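Local coordinates for extracellular solute-binding protein family 1 (Alicyclobacillus acidocaldarius subsp. acidocaldarius, PDB 4OVJ), which probably captures an extracellular solute for import, as a two-lobed solute-binding receptor of the kind that serves ABC transporters, at residues V25-G33 with A81-Y89; K36-A44 with K325-I333. All coordinates share one frame; numbering follows the deposited sequence.

Overall arrangement
Both contacts lie in one lobe of the two-lobed chain, their centres about 15 Å apart, and their segments alternate along the sequence: strand 25-31, helix 35-51, strand 84-87, then the turn at the end of helix 321-327. Interaction 1 pairs two parallel strands of the sheet, whereas interaction 2 docks a distant piece of the chain onto the helix that directly follows the first strand. The layers meet where Phe29 and Phe31 pack against Thr41, and where Gln86 OE1 probably accepts a hydrogen bond from Arg331 NH2 at 2.7 Å. Sheet, covering helix and late-sequence turn thus form a continuous unit, a worked example of a lobe assembled from widely separated chain segments.

Interaction 1. Residues V25-G33 with A81-Y89; sequences VTLTFGFWG and APDIMQMDY
The amide end of Gln86 lies over one face of the Trp32 indole, with NE2 3.3 Å from CD2 and the amide plane turned about 80° from the ring, so that the nitrogen rather than the flat of the amide meets the aromatic surface. With CG anti to the backbone N (chi1 -162°) and the chain extended beyond it, the group reaches across to Trp32, where Gln86 NE2 also donates to Trp32 O at 3.2 Å. Two features of one residue, ring face and carbonyl, therefore hold the nitrogen, while OE1 is taken by Arg331. At the far rim of the indole, CH2 approaches Met87 O to 3.6 Å, close to the ring plane.

Just ahead of strand 84-87, Asp83 and Thr28 exchange bonds reciprocally: Thr28 N gives to Asp83 OD2 at 2.9 Å, on the lone pair facing away from OD1, and Asp83 N gives to Thr28 OG1 at 2.9 Å. A water links OD2 to Thr26 O, and Thr304 holds OD1, leaving the carboxylate gripped at both oxygens. The regular ladder follows, Ile84 N to Thr28 O, Gly30 N to Ile84 O (2.9 Å) and Gln86 N to Gly30 O. Pro82 packs its ring against the Gly30 backbone, where there is little room for a CB. On the other face Phe29 CD1 rests 3.7 Å from Ile84 CG2, and the Phe29 ring also meets Phe313 edge-to-face.

The two strands run parallel, 13° apart. Strand 25-31 is flanked by 55-61 and 84-87, and helices 35-51 and 65-77 make the successive connections; this pair of beta-alpha-beta crossovers, with the first strand in the middle, is the sheet order characteristic of the periplasmic-binding-protein fold.

Interaction 2. Residues K36-A44 with K325-I333; sequences KEEAVTLAA and KALGLVRGI
Helix 35-51, the connection of the lobe's first beta-alpha-beta crossover, receives the end of helix 321-327 and the type II' turn, Leu327 to Val330, that starts on its last residue, with Gly328 at positive phi. Small residues let the backbones come close: Ala326 CB sits 3.6 Å from Ala44 N and also touches Ala43 CB, while Leu327 CD2 bends in to 3.8 Å from Ala44 CB. One turn back, Val40 points at the helix end, its CB 3.3 Å from Ala326 O. Val330 then meets Val40 tip to tip, CG2 to CG1 at 3.8 Å, and its other branch, CG1, lies 3.4 Å from Glu37 CG.

The polar centre is Arg331, extended from CG to NE. NH2 and NH1 both donate to Thr41 OG1, at 2.8 and 3.1 Å, with the oxygen exactly in the guanidinium plane, while Gln296 takes NE and Gln86 takes NH2 as well, fixing the group's rotation. Replacing Thr41 with an alanine is likely to cost both nitrogens this acceptor, leaving the guanidinium less firmly tied to the helix. The hydroxyl is aimed by its torsion, OG1 anti to the carbonyl carbon (chi1 -54°), which also lets it give its own proton back along the helix: Thr41 OG1 donates to Glu37 O at 2.6 Å, from the face of that carbonyl opposite the one reached by Thr41 N.

Interaction 1. Residues V25-G33 with A81-Y89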
loop_
_atom_site.group_PDB
_atom_site.type_symbol
_atom_site.label_atom_id
_atom_site.label_comp_id
_atom_site.label_asym_id
_atom_site.label_seq_id
_atom_site.Cartn_x
_atom_site.Cartn_y
_atom_site.Cartn_z
ATOM N N VAL A 25 10.382 -34.170 1.970
ATOM C CA VAL A 25 9.852 -33.730 0.678
ATOM C C VAL A 25 10.565 -32.462 0.274
ATOM O O VAL A 25 11.191 -31.807 1.107
ATOM C CB VAL A 25 8.319 -33.463 0.716
ATOM C CG1 VAL A 25 7.561 -34.675 1.245
ATOM C CG2 VAL A 25 7.984 -32.216 1.514
ATOM N N THR A 26 10.458 -32.124 -1.006
ATOM C CA THR A 26 10.967 -30.879 -1.551
ATOM C C THR A 26 9.829 -30.054 -2.149
ATOM O O THR A 26 9.008 -30.570 -2.925
ATOM C CB THR A 26 12.012 -31.143 -2.640
ATOM O OG1 THR A 26 13.104 -31.859 -2.070
ATOM C CG2 THR A 26 12.522 -29.834 -3.258
ATOM N N LEU A 27 9.796 -28.777 -1.777
ATOM C CA LEU A 27 8.873 -27.798 -2.344
ATOM C C LEU A 27 9.649 -26.850 -3.224
ATOM O O LEU A 27 10.705 -26.366 -2.816
ATOM C CB LEU A 27 8.224 -26.952 -1.249
ATOM C CG LEU A 27 7.421 -27.685 -0.184
ATOM C CD1 LEU A 27 7.089 -26.759 0.973
ATOM C CD2 LEU A 27 6.144 -28.232 -0.789
ATOM N N THR A 28 9.124 -26.551 -4.409
ATOM C CA THR A 28 9.677 -25.467 -5.237
ATOM C C THR A 28 8.976 -24.149 -4.888
ATOM O O THR A 28 7.800 -24.141 -4.546
ATOM C CB THR A 28 9.490 -25.762 -6.733
ATOM O OG1 THR A 28 8.143 -26.167 -6.962
ATOM C CG2 THR A 28 10.448 -26.864 -7.169
ATOM N N PHE A 29 9.713 -23.045 -4.972
ATOM C CA PHE A 29 9.260 -21.741 -4.504
ATOM C C PHE A 29 9.697 -20.678 -5.494
ATOM O O PHE A 29 10.880 -20.347 -5.572
ATOM C CB PHE A 29 9.852 -21.467 -3.126
ATOM C CG PHE A 29 9.597 -20.074 -2.576
ATOM C CD1 PHE A 29 8.452 -19.356 -2.881
ATOM C CD2 PHE A 29 10.498 -19.522 -1.674
ATOM C CE1 PHE A 29 8.219 -18.105 -2.327
ATOM C CE2 PHE A 29 10.277 -18.277 -1.131
ATOM C CZ PHE A 29 9.135 -17.567 -1.446
ATOM N N GLY A 30 8.729 -20.166 -6.256
ATOM C CA GLY A 30 8.974 -19.118 -7.232
ATOM C C GLY A 30 8.696 -17.742 -6.641
ATOM O O GLY A 30 7.719 -17.546 -5.936
ATOM N N PHE A 31 9.569 -16.785 -6.933
ATOM C CA PHE A 31 9.347 -15.409 -6.510
ATOM C C PHE A 31 10.112 -14.456 -7.409
ATOM O O PHE A 31 10.988 -14.881 -8.158
ATOM C CB PHE A 31 9.704 -15.218 -5.025
ATOM C CG PHE A 31 11.143 -15.439 -4.719
ATOM C CD1 PHE A 31 11.636 -16.725 -4.519
ATOM C CD2 PHE A 31 12.010 -14.360 -4.618
ATOM C CE1 PHE A 31 12.975 -16.929 -4.229
ATOM C CE2 PHE A 31 13.349 -14.563 -4.331
ATOM C CZ PHE A 31 13.829 -15.844 -4.144
ATOM N N TRP A 32 9.724 -13.187 -7.373
ATOM C CA TRP A 32 10.392 -12.130 -8.122
ATOM C C TRP A 32 10.988 -11.139 -7.148
ATOM O O TRP A 32 10.660 -11.128 -5.960
ATOM C CB TRP A 32 9.424 -11.395 -9.059
ATOM C CG TRP A 32 8.532 -10.354 -8.386
ATOM C CD1 TRP A 32 8.851 -9.053 -8.125
ATOM C CD2 TRP A 32 7.196 -10.538 -7.903
ATOM N NE1 TRP A 32 7.810 -8.420 -7.503
ATOM C CE2 TRP A 32 6.774 -9.301 -7.359
ATOM C CE3 TRP A 32 6.309 -11.619 -7.888
ATOM C CZ2 TRP A 32 5.505 -9.116 -6.797
ATOM C CZ3 TRP A 32 5.043 -11.443 -7.321
ATOM C CH2 TRP A 32 4.655 -10.197 -6.777
ATOM N N GLY A 33 11.855 -10.291 -7.669
ATOM C CA GLY A 33 12.364 -9.190 -6.889
ATOM C C GLY A 33 13.624 -8.593 -7.468
ATOM O O GLY A 33 14.163 -9.079 -8.459
ATOM N N ALA A 81 4.320 -25.549 -12.672
ATOM C CA ALA A 81 4.166 -24.537 -11.624
ATOM C C ALA A 81 4.980 -24.883 -10.389
ATOM O O ALA A 81 5.031 -26.031 -9.988
ATOM C CB ALA A 81 2.710 -24.373 -11.234
ATOM N N PRO A 82 5.597 -23.879 -9.757
ATOM C CA PRO A 82 6.200 -24.158 -8.451
ATOM C C PRO A 82 5.128 -24.405 -7.408
ATOM O O PRO A 82 4.011 -23.887 -7.538
ATOM C CB PRO A 82 6.957 -22.868 -8.098
ATOM C CG PRO A 82 6.491 -21.843 -9.051
ATOM C CD PRO A 82 5.670 -22.461 -10.140
ATOM N N ASP A 83 5.472 -25.151 -6.362
ATOM C CA ASP A 83 4.531 -25.422 -5.273
ATOM C C ASP A 83 4.063 -24.170 -4.560
ATOM O O ASP A 83 2.903 -24.073 -4.192
ATOM C CB ASP A 83 5.143 -26.361 -4.244
ATOM C CG ASP A 83 5.480 -27.707 -4.835
ATOM O OD1 ASP A 83 4.548 -28.420 -5.278
ATOM O OD2 ASP A 83 6.680 -28.031 -4.889
ATOM N N ILE A 84 4.987 -23.243 -4.319
ATOM C CA ILE A 84 4.654 -21.951 -3.730
ATOM C C ILE A 84 5.045 -20.860 -4.719
ATOM O O ILE A 84 6.130 -20.899 -5.305
ATOM C CB ILE A 84 5.379 -21.719 -2.394
ATOM C CG1 ILE A 84 4.997 -22.804 -1.378
ATOM C CG2 ILE A 84 5.050 -20.333 -1.850
ATOM C CD1 ILE A 84 5.954 -23.975 -1.355
HETATM N N MSE A 85 4.139 -19.906 -4.907
HETATM C CA MSE A 85 4.285 -18.858 -5.902
HETATM C C MSE A 85 4.052 -17.544 -5.231
HETATM O O MSE A 85 3.007 -17.326 -4.614
HETATM C CB MSE A 85 3.223 -18.989 -6.995
HETATM C CG MSE A 85 3.614 -19.973 -8.094
HETATM SE SE MSE A 85 2.083 -20.267 -9.313
HETATM C CE MSE A 85 1.260 -21.710 -8.265
ATOM N N GLN A 86 5.008 -16.641 -5.350
ATOM C CA GLN A 86 4.748 -15.255 -5.009
ATOM C C GLN A 86 3.782 -14.725 -6.086
ATOM O O GLN A 86 3.936 -15.020 -7.275
ATOM C CB GLN A 86 6.039 -14.460 -4.936
ATOM C CG GLN A 86 5.947 -13.144 -4.197
ATOM C CD GLN A 86 7.334 -12.578 -4.009
ATOM O OE1 GLN A 86 8.064 -12.959 -3.097
ATOM N NE2 GLN A 86 7.725 -11.720 -4.901
HETATM N N MSE A 87 2.753 -14.005 -5.653
HETATM C CA MSE A 87 1.666 -13.588 -6.529
HETATM C C MSE A 87 1.418 -12.119 -6.329
HETATM O O MSE A 87 1.703 -11.567 -5.268
HETATM C CB MSE A 87 0.459 -14.459 -6.199
HETATM C CG MSE A 87 -0.810 -14.204 -7.012
HETATM SE SE MSE A 87 -0.562 -14.478 -8.943
HETATM C CE MSE A 87 0.501 -16.128 -9.035
ATOM N N ASP A 88 0.896 -11.484 -7.369
ATOM C CA ASP A 88 0.575 -10.072 -7.342
ATOM C C ASP A 88 -0.931 -9.851 -7.515
ATOM O O ASP A 88 -1.625 -10.623 -8.191
ATOM C CB ASP A 88 1.304 -9.314 -8.436
ATOM C CG ASP A 88 1.157 -7.796 -8.277
ATOM O OD1 ASP A 88 1.798 -7.220 -7.363
ATOM O OD2 ASP A 88 0.394 -7.181 -9.059
ATOM N N TYR A 89 -1.420 -8.776 -6.911
ATOM C CA TYR A 89 -2.835 -8.400 -6.992
ATOM C C TYR A 89 -3.349 -8.306 -8.429
ATOM O O TYR A 89 -4.497 -8.671 -8.703
ATOM C CB TYR A 89 -3.056 -7.077 -6.247
ATOM C CG TYR A 89 -4.492 -6.756 -5.902
ATOM C CD1 TYR A 89 -5.327 -7.703 -5.314
ATOM C CD2 TYR A 89 -5.009 -5.489 -6.143
ATOM C CE1 TYR A 89 -6.641 -7.404 -4.992
ATOM C CE2 TYR A 89 -6.316 -5.172 -5.823
ATOM C CZ TYR A 89 -7.137 -6.136 -5.252
ATOM O OH TYR A 89 -8.439 -5.823 -4.942
HETATM O O HOH W 1 7.849 -30.313 -5.322
HETATM O O HOH W 2 7.598 -27.867 -8.897
#

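Interaction 2. Residues K36-A44 with K325-I333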
loop_
_atom_site.group_PDB
_atom_site.type_symbol
_atom_site.label_atom_id
_atom_site.label_comp_id
_atom_site.label_asym_id
_atom_site.label_seq_id
_atom_site.Cartn_x
_atom_site.Cartn_y
_atom_site.Cartn_z
ATOM N N LYS A 36 18.028 -7.035 -3.468
ATOM C CA LYS A 36 17.782 -6.969 -2.027
ATOM C C LYS A 36 16.646 -7.921 -1.626
ATOM O O LYS A 36 16.751 -8.652 -0.640
ATOM C CB LYS A 36 17.458 -5.530 -1.625
ATOM C CG LYS A 36 17.106 -5.333 -0.162
ATOM C CD LYS A 36 18.202 -5.791 0.781
ATOM C CE LYS A 36 17.976 -5.222 2.178
ATOM N NZ LYS A 36 18.902 -5.810 3.185
ATOM N N GLU A 37 15.575 -7.914 -2.412
ATOM C CA GLU A 37 14.452 -8.814 -2.193
ATOM C C GLU A 37 14.879 -10.274 -2.330
ATOM O O GLU A 37 14.473 -11.112 -1.514
ATOM C CB GLU A 37 13.289 -8.458 -3.141
ATOM C CG GLU A 37 12.633 -7.136 -2.747
ATOM C CD GLU A 37 11.895 -6.378 -3.848
ATOM O OE1 GLU A 37 11.903 -6.769 -5.026
ATOM O OE2 GLU A 37 11.300 -5.334 -3.517
ATOM N N GLU A 38 15.707 -10.582 -3.330
ATOM C CA GLU A 38 16.254 -11.944 -3.463
ATOM C C GLU A 38 17.033 -12.358 -2.215
ATOM O O GLU A 38 16.819 -13.440 -1.674
ATOM C CB GLU A 38 17.152 -12.084 -4.698
ATOM C CG GLU A 38 17.630 -13.514 -4.904
ATOM C CD GLU A 38 18.718 -13.657 -5.950
ATOM O OE1 GLU A 38 19.269 -12.635 -6.406
ATOM O OE2 GLU A 38 19.020 -14.813 -6.319
ATOM N N ALA A 39 17.914 -11.485 -1.742
ATOM C CA ALA A 39 18.759 -11.804 -0.607
ATOM C C ALA A 39 17.934 -12.106 0.654
ATOM O O ALA A 39 18.162 -13.111 1.312
ATOM C CB ALA A 39 19.742 -10.662 -0.349
ATOM N N VAL A 40 16.965 -11.260 0.986
ATOM C CA VAL A 40 16.220 -11.465 2.227
ATOM C C VAL A 40 15.339 -12.711 2.125
ATOM O O VAL A 40 15.111 -13.403 3.115
ATOM C CB VAL A 40 15.404 -10.216 2.669
ATOM C CG1 VAL A 40 16.335 -9.018 2.850
ATOM C CG2 VAL A 40 14.260 -9.892 1.701
ATOM N N THR A 41 14.871 -13.007 0.918
ATOM C CA THR A 41 14.020 -14.170 0.704
ATOM C C THR A 41 14.841 -15.446 0.878
ATOM O O THR A 41 14.406 -16.385 1.530
ATOM C CB THR A 41 13.354 -14.144 -0.683
ATOM O OG1 THR A 41 12.662 -12.897 -0.860
ATOM C CG2 THR A 41 12.386 -15.293 -0.807
ATOM N N LEU A 42 16.052 -15.455 0.339
ATOM C CA LEU A 42 16.955 -16.585 0.556
ATOM C C LEU A 42 17.322 -16.741 2.030
ATOM O O LEU A 42 17.459 -17.860 2.513
ATOM C CB LEU A 42 18.208 -16.475 -0.318
ATOM C CG LEU A 42 17.937 -16.535 -1.822
ATOM C CD1 LEU A 42 19.247 -16.402 -2.566
ATOM C CD2 LEU A 42 17.190 -17.799 -2.233
ATOM N N ALA A 43 17.450 -15.634 2.756
ATOM C CA ALA A 43 17.720 -15.722 4.186
ATOM C C ALA A 43 16.530 -16.322 4.942
ATOM O O ALA A 43 16.712 -17.075 5.887
ATOM C CB ALA A 43 18.071 -14.361 4.753
ATOM N N ALA A 44 15.310 -15.989 4.525
ATOM C CA ALA A 44 14.128 -16.565 5.149
ATOM C C ALA A 44 14.037 -18.076 4.871
ATOM O O ALA A 44 13.698 -18.847 5.751
ATOM C CB ALA A 44 12.869 -15.849 4.690
ATOM N N LYS A 325 12.501 -11.488 10.887
ATOM C CA LYS A 325 13.810 -10.846 10.975
ATOM C C LYS A 325 14.570 -10.913 9.652
ATOM O O LYS A 325 15.167 -9.927 9.209
ATOM C CB LYS A 325 14.622 -11.458 12.115
ATOM C CG LYS A 325 14.095 -11.039 13.474
ATOM C CD LYS A 325 14.898 -11.617 14.629
ATOM C CE LYS A 325 14.296 -11.184 15.959
ATOM N NZ LYS A 325 14.966 -11.852 17.111
ATOM N N ALA A 326 14.514 -12.065 8.999
ATOM C CA ALA A 326 15.182 -12.237 7.712
ATOM C C ALA A 326 14.556 -11.350 6.639
ATOM O O ALA A 326 15.268 -10.680 5.890
ATOM C CB ALA A 326 15.128 -13.691 7.283
ATOM N N LEU A 327 13.223 -11.350 6.571
ATOM C CA LEU A 327 12.498 -10.618 5.522
ATOM C C LEU A 327 12.552 -9.116 5.716
ATOM O O LEU A 327 12.558 -8.354 4.738
ATOM C CB LEU A 327 11.037 -11.075 5.472
ATOM C CG LEU A 327 10.841 -12.506 4.971
ATOM C CD1 LEU A 327 9.398 -12.931 5.147
ATOM C CD2 LEU A 327 11.259 -12.645 3.514
ATOM N N GLY A 328 12.585 -8.696 6.977
ATOM C CA GLY A 328 12.617 -7.284 7.326
ATOM C C GLY A 328 11.428 -6.505 6.805
ATOM O O GLY A 328 10.294 -7.008 6.794
ATOM N N LEU A 329 11.703 -5.274 6.369
ATOM C CA LEU A 329 10.680 -4.352 5.887
ATOM C C LEU A 329 10.795 -4.147 4.378
ATOM O O LEU A 329 10.175 -3.258 3.815
ATOM C CB LEU A 329 10.781 -3.009 6.618
ATOM C CG LEU A 329 10.056 -2.951 7.960
ATOM C CD1 LEU A 329 10.914 -3.537 9.056
ATOM C CD2 LEU A 329 9.682 -1.512 8.295
ATOM N N VAL A 330 11.543 -5.026 3.722
ATOM C CA VAL A 330 11.870 -4.874 2.327
ATOM C C VAL A 330 10.604 -4.802 1.443
ATOM O O VAL A 330 10.483 -3.928 0.590
ATOM C CB VAL A 330 12.837 -6.025 1.889
ATOM C CG1 VAL A 330 13.147 -5.945 0.411
ATOM C CG2 VAL A 330 14.128 -5.988 2.715
ATOM N N ARG A 331 9.648 -5.694 1.685
ATOM C CA ARG A 331 8.389 -5.722 0.915
ATOM C C ARG A 331 7.290 -4.812 1.472
ATOM O O ARG A 331 6.250 -4.612 0.839
ATOM C CB ARG A 331 7.854 -7.142 0.883
ATOM C CG ARG A 331 8.677 -8.099 0.048
ATOM C CD ARG A 331 8.150 -9.502 0.275
ATOM N NE ARG A 331 8.630 -10.481 -0.698
ATOM C CZ ARG A 331 9.806 -11.111 -0.651
ATOM N NH1 ARG A 331 10.687 -10.874 0.314
ATOM N NH2 ARG A 331 10.104 -11.995 -1.586
ATOM N N GLY A 332 7.517 -4.284 2.663
ATOM C CA GLY A 332 6.526 -3.508 3.381
ATOM C C GLY A 332 6.468 -3.905 4.845
ATOM O O GLY A 332 7.354 -4.588 5.362
ATOM N N ILE A 333 5.412 -3.463 5.514
ATOM C CA ILE A 333 5.198 -3.775 6.918
ATOM C C ILE A 333 4.737 -5.226 7.051
ATOM O O ILE A 333 3.880 -5.666 6.289
ATOM C CB ILE A 333 4.138 -2.844 7.514
ATOM C CG1 ILE A 333 4.636 -1.407 7.428
ATOM C CG2 ILE A 333 3.850 -3.215 8.960
ATOM C CD1 ILE A 333 6.057 -1.281 7.920
#